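Local coordinates for protein chloride intracellular channel exc-4 (Caenorhabditis elegans, PDB 2YV9) that may insert into membranes to form chloride channels and regulates the lumen size of the growing excretory canal, at residues A77-M82 with T92-I97; E21-K25 with C40-W44. All coordinates share one frame; numbering follows the deposited sequence.

Contact 1 of 2, residues A77-M82 with T92-I97; sequences AQPPIM and TDNREI. With CA (calcium ion), chain C.
With a cis peptide before P80, the carbonyls of Q78 and P80 face T92, and the O atoms of these three residues bind one calcium ion, which lies 2.6 Å from T92 O and 2.7 Å from P80 O, beside a ligand water. With no direct hydrogen bond across, this ion is the polar link, seconded by another water that accepts from Q78 N and donates to T92 O. N94 reaches across P80 at about a right angle, its OD1 3.4 Å from P80 CG and 3.1 Å from the ion, while ND2 bonds to D93 of the second subunit. With an alanine in place of N94, the P80 ring would probably lose the amide packed across it, the calcium a nearby oxygen, and that D93 its amide donor. I97 CD1 lies 3.3 Å from P80 O; I97 CG1, anti to the carbonyl carbon (chi1 -62°), rests against M82 CB, and M82 SD and CE lie 4.1 Å from I97 CG2. A D93-E96 capping box starts the helix. The cis-proline turn, a hallmark of the thioredoxin fold, leads into strand 81-84 and faces the start of helix 94-107, with F39 and F43 of helix 38-52 packed against N94 and I97.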
loop_
_atom_site.group_PDB
_atom_site.type_symbol
_atom_site.label_atom_id
_atom_site.label_comp_id
_atom_site.label_asym_id
_atom_site.label_seq_id
_atom_site.Cartn_x
_atom_site.Cartn_y
_atom_site.Cartn_z
ATOM N N ALA A 77 1.706 -3.442 9.263
ATOM C CA ALA A 77 1.960 -2.916 7.933
ATOM C C ALA A 77 2.824 -3.896 7.172
ATOM O O ALA A 77 3.657 -4.580 7.776
ATOM C CB ALA A 77 2.632 -1.563 8.046
ATOM N N GLN A 78 2.672 -3.932 5.835
ATOM C CA GLN A 78 3.434 -4.861 5.011
ATOM C C GLN A 78 4.422 -4.119 4.132
ATOM O O GLN A 78 4.153 -2.926 3.767
ATOM C CB GLN A 78 2.482 -5.615 4.055
ATOM C CG GLN A 78 1.475 -6.500 4.793
ATOM C CD GLN A 78 2.169 -7.519 5.664
ATOM O OE1 GLN A 78 2.046 -7.514 6.909
ATOM N NE2 GLN A 78 2.929 -8.393 5.036
ATOM N N PRO A 79 5.514 -4.812 3.742
ATOM C CA PRO A 79 6.383 -4.201 2.772
ATOM C C PRO A 79 5.617 -3.972 1.500
ATOM O O PRO A 79 4.650 -4.676 1.228
ATOM C CB PRO A 79 7.498 -5.225 2.563
ATOM C CG PRO A 79 7.443 -6.113 3.732
ATOM C CD PRO A 79 6.020 -6.136 4.134
ATOM N N PRO A 80 6.031 -2.954 0.724
ATOM C CA PRO A 80 7.136 -2.043 0.999
ATOM C C PRO A 80 6.836 -1.018 2.087
ATOM O O PRO A 80 5.708 -0.502 2.220
ATOM C CB PRO A 80 7.297 -1.292 -0.318
ATOM C CG PRO A 80 5.920 -1.323 -0.917
ATOM C CD PRO A 80 5.313 -2.595 -0.522
ATOM N N ILE A 81 7.875 -0.738 2.876
ATOM C CA ILE A 81 7.843 0.275 3.913
ATOM C C ILE A 81 9.168 1.062 3.757
ATOM O O ILE A 81 10.228 0.468 3.589
ATOM C CB ILE A 81 7.799 -0.333 5.362
ATOM C CG1 ILE A 81 6.431 -0.939 5.597
ATOM C CG2 ILE A 81 7.988 0.725 6.393
ATOM C CD1 ILE A 81 6.433 -1.893 6.781
ATOM N N MET A 82 9.105 2.388 3.850
ATOM C CA MET A 82 10.268 3.249 3.700
ATOM C C MET A 82 10.446 4.090 4.945
ATOM O O MET A 82 9.436 4.672 5.468
ATOM C CB MET A 82 10.166 4.119 2.446
ATOM C CG MET A 82 11.485 4.815 2.098
ATOM S SD MET A 82 11.388 5.627 0.488
ATOM C CE MET A 82 10.280 6.979 0.740
ATOM N N THR A 92 4.570 3.921 5.575
ATOM C CA THR A 92 4.113 2.536 5.501
ATOM C C THR A 92 3.107 2.321 4.371
ATOM O O THR A 92 2.929 1.194 3.936
ATOM C CB THR A 92 3.505 2.051 6.840
ATOM O OG1 THR A 92 2.351 2.835 7.147
ATOM C CG2 THR A 92 4.545 2.186 7.954
ATOM N N ASP A 93 2.499 3.394 3.857
ATOM C CA ASP A 93 1.429 3.333 2.885
ATOM C C ASP A 93 2.014 3.695 1.541
ATOM O O ASP A 93 2.837 4.631 1.453
ATOM C CB ASP A 93 0.306 4.310 3.232
ATOM C CG ASP A 93 -0.896 4.203 2.299
ATOM O OD1 ASP A 93 -0.785 4.621 1.127
ATOM O OD2 ASP A 93 -1.979 3.707 2.727
ATOM N N ASN A 94 1.630 2.964 0.504
ATOM C CA ASN A 94 2.246 3.175 -0.834
ATOM C C ASN A 94 2.034 4.592 -1.344
ATOM O O ASN A 94 2.884 5.137 -2.119
ATOM C CB ASN A 94 1.783 2.094 -1.841
ATOM C CG ASN A 94 2.383 0.713 -1.540
ATOM O OD1 ASN A 94 3.108 0.548 -0.553
ATOM N ND2 ASN A 94 2.153 -0.245 -2.424
ATOM N N ARG A 95 0.932 5.232 -0.947
ATOM C CA ARG A 95 0.716 6.647 -1.338
ATOM C C ARG A 95 1.840 7.541 -0.727
ATOM O O ARG A 95 2.359 8.452 -1.383
ATOM C CB ARG A 95 -0.669 7.156 -0.856
ATOM C CG ARG A 95 -1.819 6.472 -1.570
ATOM C CD ARG A 95 -3.161 6.747 -0.887
ATOM N NE ARG A 95 -3.258 6.070 0.414
ATOM C CZ ARG A 95 -4.155 6.355 1.348
ATOM N NH1 ARG A 95 -5.135 7.224 1.129
ATOM N NH2 ARG A 95 -4.154 5.673 2.495
ATOM N N GLU A 96 2.170 7.297 0.533
ATOM C CA GLU A 96 3.198 8.028 1.271
ATOM C C GLU A 96 4.595 7.808 0.667
ATOM O O GLU A 96 5.355 8.761 0.458
ATOM C CB GLU A 96 3.216 7.566 2.730
ATOM C CG GLU A 96 1.952 7.883 3.514
ATOM C CD GLU A 96 1.924 7.183 4.895
ATOM O OE1 GLU A 96 2.595 6.149 5.111
ATOM O OE2 GLU A 96 1.217 7.693 5.773
ATOM N N ILE A 97 4.918 6.558 0.339
ATOM C CA ILE A 97 6.253 6.221 -0.215
ATOM C C ILE A 97 6.369 6.906 -1.560
ATOM O O ILE A 97 7.359 7.601 -1.822
ATOM C CB ILE A 97 6.457 4.693 -0.351
ATOM C CG1 ILE A 97 6.378 4.015 1.032
ATOM C CG2 ILE A 97 7.763 4.334 -1.050
ATOM C CD1 ILE A 97 6.258 2.460 0.929
HETATM CA CA CA C . 3.064 -0.754 2.220
HETATM O O HOH W 1 1.356 -1.623 4.450
HETATM O O HOH W 2 1.934 -2.970 1.216
#

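Contact 2 of 2, residues E21-K25 with C40-W44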
loop_
_atom_site.group_PDB
_atom_site.type_symbol
_atom_site.label_atom_id
_atom_site.label_comp_id
_atom_site.label_asym_id
_atom_site.label_seq_id
_atom_site.Cartn_x
_atom_site.Cartn_y
_atom_site.Cartn_z
ATOM N N GLU A 21 15.509 4.189 3.768
ATOM C CA GLU A 21 15.653 2.746 3.922
ATOM C C GLU A 21 14.349 2.129 3.430
ATOM O O GLU A 21 13.276 2.608 3.763
ATOM C CB GLU A 21 15.963 2.370 5.377
ATOM C CG GLU A 21 17.137 3.180 5.943
ATOM C CD GLU A 21 17.326 3.011 7.438
ATOM O OE1 GLU A 21 17.495 1.854 7.888
ATOM O OE2 GLU A 21 17.341 4.042 8.156
ATOM N N LEU A 22 14.470 1.134 2.560
ATOM C CA LEU A 22 13.336 0.392 2.046
ATOM C C LEU A 22 13.382 -1.026 2.568
ATOM O O LEU A 22 14.391 -1.715 2.417
ATOM C CB LEU A 22 13.392 0.369 0.529
ATOM C CG LEU A 22 12.168 -0.287 -0.106
ATOM C CD1 LEU A 22 10.925 0.582 0.041
ATOM C CD2 LEU A 22 12.472 -0.504 -1.568
ATOM N N TYR A 23 12.271 -1.449 3.178
ATOM C CA TYR A 23 12.115 -2.799 3.680
ATOM C C TYR A 23 11.270 -3.507 2.642
ATOM O O TYR A 23 10.226 -3.002 2.255
ATOM C CB TYR A 23 11.377 -2.793 5.026
ATOM C CG TYR A 23 12.217 -2.295 6.179
ATOM C CD1 TYR A 23 12.858 -3.168 7.034
ATOM C CD2 TYR A 23 12.416 -0.928 6.371
ATOM C CE1 TYR A 23 13.635 -2.702 8.081
ATOM C CE2 TYR A 23 13.178 -0.463 7.421
ATOM C CZ TYR A 23 13.788 -1.348 8.267
ATOM O OH TYR A 23 14.561 -0.857 9.304
ATOM N N VAL A 24 11.738 -4.649 2.178
ATOM C CA VAL A 24 11.072 -5.430 1.152
ATOM C C VAL A 24 10.736 -6.828 1.693
ATOM O O VAL A 24 11.455 -7.383 2.499
ATOM C CB VAL A 24 11.898 -5.519 -0.148
ATOM C CG1 VAL A 24 12.132 -4.080 -0.741
ATOM C CG2 VAL A 24 13.224 -6.304 0.051
ATOM N N LYS A 25 9.656 -7.402 1.176
ATOM C CA LYS A 25 9.295 -8.757 1.522
ATOM C C LYS A 25 10.383 -9.744 1.089
ATOM O O LYS A 25 10.802 -9.734 -0.056
ATOM C CB LYS A 25 7.976 -9.126 0.838
ATOM C CG LYS A 25 7.492 -10.513 1.230
ATOM C CD LYS A 25 6.385 -11.095 0.340
ATOM C CE LYS A 25 6.211 -12.603 0.668
ATOM N NZ LYS A 25 7.423 -13.461 0.264
ATOM N N CYS A 40 7.331 -3.667 -4.011
ATOM C CA CYS A 40 8.696 -3.483 -3.510
ATOM C C CYS A 40 9.670 -3.188 -4.669
ATOM O O CYS A 40 10.554 -2.326 -4.577
ATOM C CB CYS A 40 9.164 -4.721 -2.804
ATOM S SG CYS A 40 8.320 -4.956 -1.145
ATOM N N GLN A 41 9.539 -3.961 -5.736
ATOM C CA GLN A 41 10.446 -3.713 -6.887
ATOM C C GLN A 41 10.182 -2.343 -7.548
ATOM O O GLN A 41 11.100 -1.653 -7.960
ATOM C CB GLN A 41 10.425 -4.758 -7.953
ATOM C CG GLN A 41 11.677 -4.611 -8.777
ATOM C CD GLN A 41 11.959 -5.680 -9.853
ATOM O OE1 GLN A 41 11.201 -6.640 -10.064
ATOM N NE2 GLN A 41 13.076 -5.481 -10.573
ATOM N N GLU A 42 8.926 -1.952 -7.666
ATOM C CA GLU A 42 8.577 -0.628 -8.210
ATOM C C GLU A 42 9.336 0.471 -7.424
ATOM O O GLU A 42 10.025 1.289 -8.019
ATOM C CB GLU A 42 7.079 -0.400 -8.062
ATOM C CG GLU A 42 6.579 0.964 -8.518
ATOM C CD GLU A 42 5.070 1.122 -8.489
ATOM O OE1 GLU A 42 4.350 0.213 -8.002
ATOM O OE2 GLU A 42 4.601 2.200 -8.913
ATOM N N PHE A 43 9.180 0.531 -6.102
ATOM C CA PHE A 43 9.810 1.597 -5.345
ATOM C C PHE A 43 11.318 1.467 -5.287
ATOM O O PHE A 43 12.044 2.489 -5.265
ATOM C CB PHE A 43 9.216 1.781 -3.957
ATOM C CG PHE A 43 7.788 2.159 -4.001
ATOM C CD1 PHE A 43 7.379 3.249 -4.745
ATOM C CD2 PHE A 43 6.829 1.422 -3.354
ATOM C CE1 PHE A 43 6.050 3.586 -4.821
ATOM C CE2 PHE A 43 5.497 1.787 -3.424
ATOM C CZ PHE A 43 5.107 2.835 -4.153
ATOM N N TRP A 44 11.814 0.237 -5.264
ATOM C CA TRP A 44 13.269 0.042 -5.273
ATOM C C TRP A 44 13.815 0.598 -6.574
ATOM O O TRP A 44 14.793 1.388 -6.550
ATOM C CB TRP A 44 13.623 -1.415 -5.080
ATOM C CG TRP A 44 15.089 -1.750 -4.842
ATOM C CD1 TRP A 44 16.208 -0.965 -5.034
ATOM C CD2 TRP A 44 15.556 -3.023 -4.410
ATOM N NE1 TRP A 44 17.346 -1.691 -4.684
ATOM C CE2 TRP A 44 16.955 -2.953 -4.287
ATOM C CE3 TRP A 44 14.901 -4.213 -4.041
ATOM C CZ2 TRP A 44 17.716 -4.048 -3.909
ATOM C CZ3 TRP A 44 15.653 -5.288 -3.618
ATOM C CH2 TRP A 44 17.056 -5.207 -3.567
#
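V24 and C40 meet where strand 21-25 passes antiparallel to helix 40-44, the axes 9.1 Å apart and 155° between their directions. The V24 side chain is the first bump: its CG1 lies 3.7 Å from C40 CB and reaches on to the indole of W44 at CE3, so the valine fills the hollow between residues one helical turn apart. L22 supplies the second. Its CG stands anti to the backbone N (chi1 -175°), which carries CD2 out to the helix, where it rests 3.8 Å from W44 CB and also touches C40 O and the backbone of F43. From the helix, the C40 thiol projects the other way, past V24, and its SG settles 3.6 Å from V24 CA. The F43 ring turns off toward I101 of helix 94-107. W44 crosses L22 obliquely and continues to V60 of the next strand, as suits the beta-alpha-beta unit made by strand 19-25, helix 38-52 and strand 57-63. The chemistry is almost wholly apolar, a weak bond from K25 N to C40 SG being the one hydrogen bond across it, which is consistent with a helix predicted to become transmembrane after insertion: little polar bonding would have to be broken.

Contacts 1 and 2, their centres about 9 Å apart, share one sheet: strands 19-25 and 81-84 are neighbours, joined by a probable hydrogen bond from Y23 N to I81 O at 2.8 Å. P79 also packs against Y23 and K25 of the other contact. Most touching residues of both are buried, contact 1 more completely. Their chemistry differs with place: the turn and helix start of contact 1 are joined through calcium and water as well as by I97 packing on P80 and M82, whereas strand 21-25 meets helix 40-44 mainly through hydrocarbon. F43 of helix 38-52 joins the two. Both also reach the second subunit, whose E42 forms a salt bridge with R95 of contact 1.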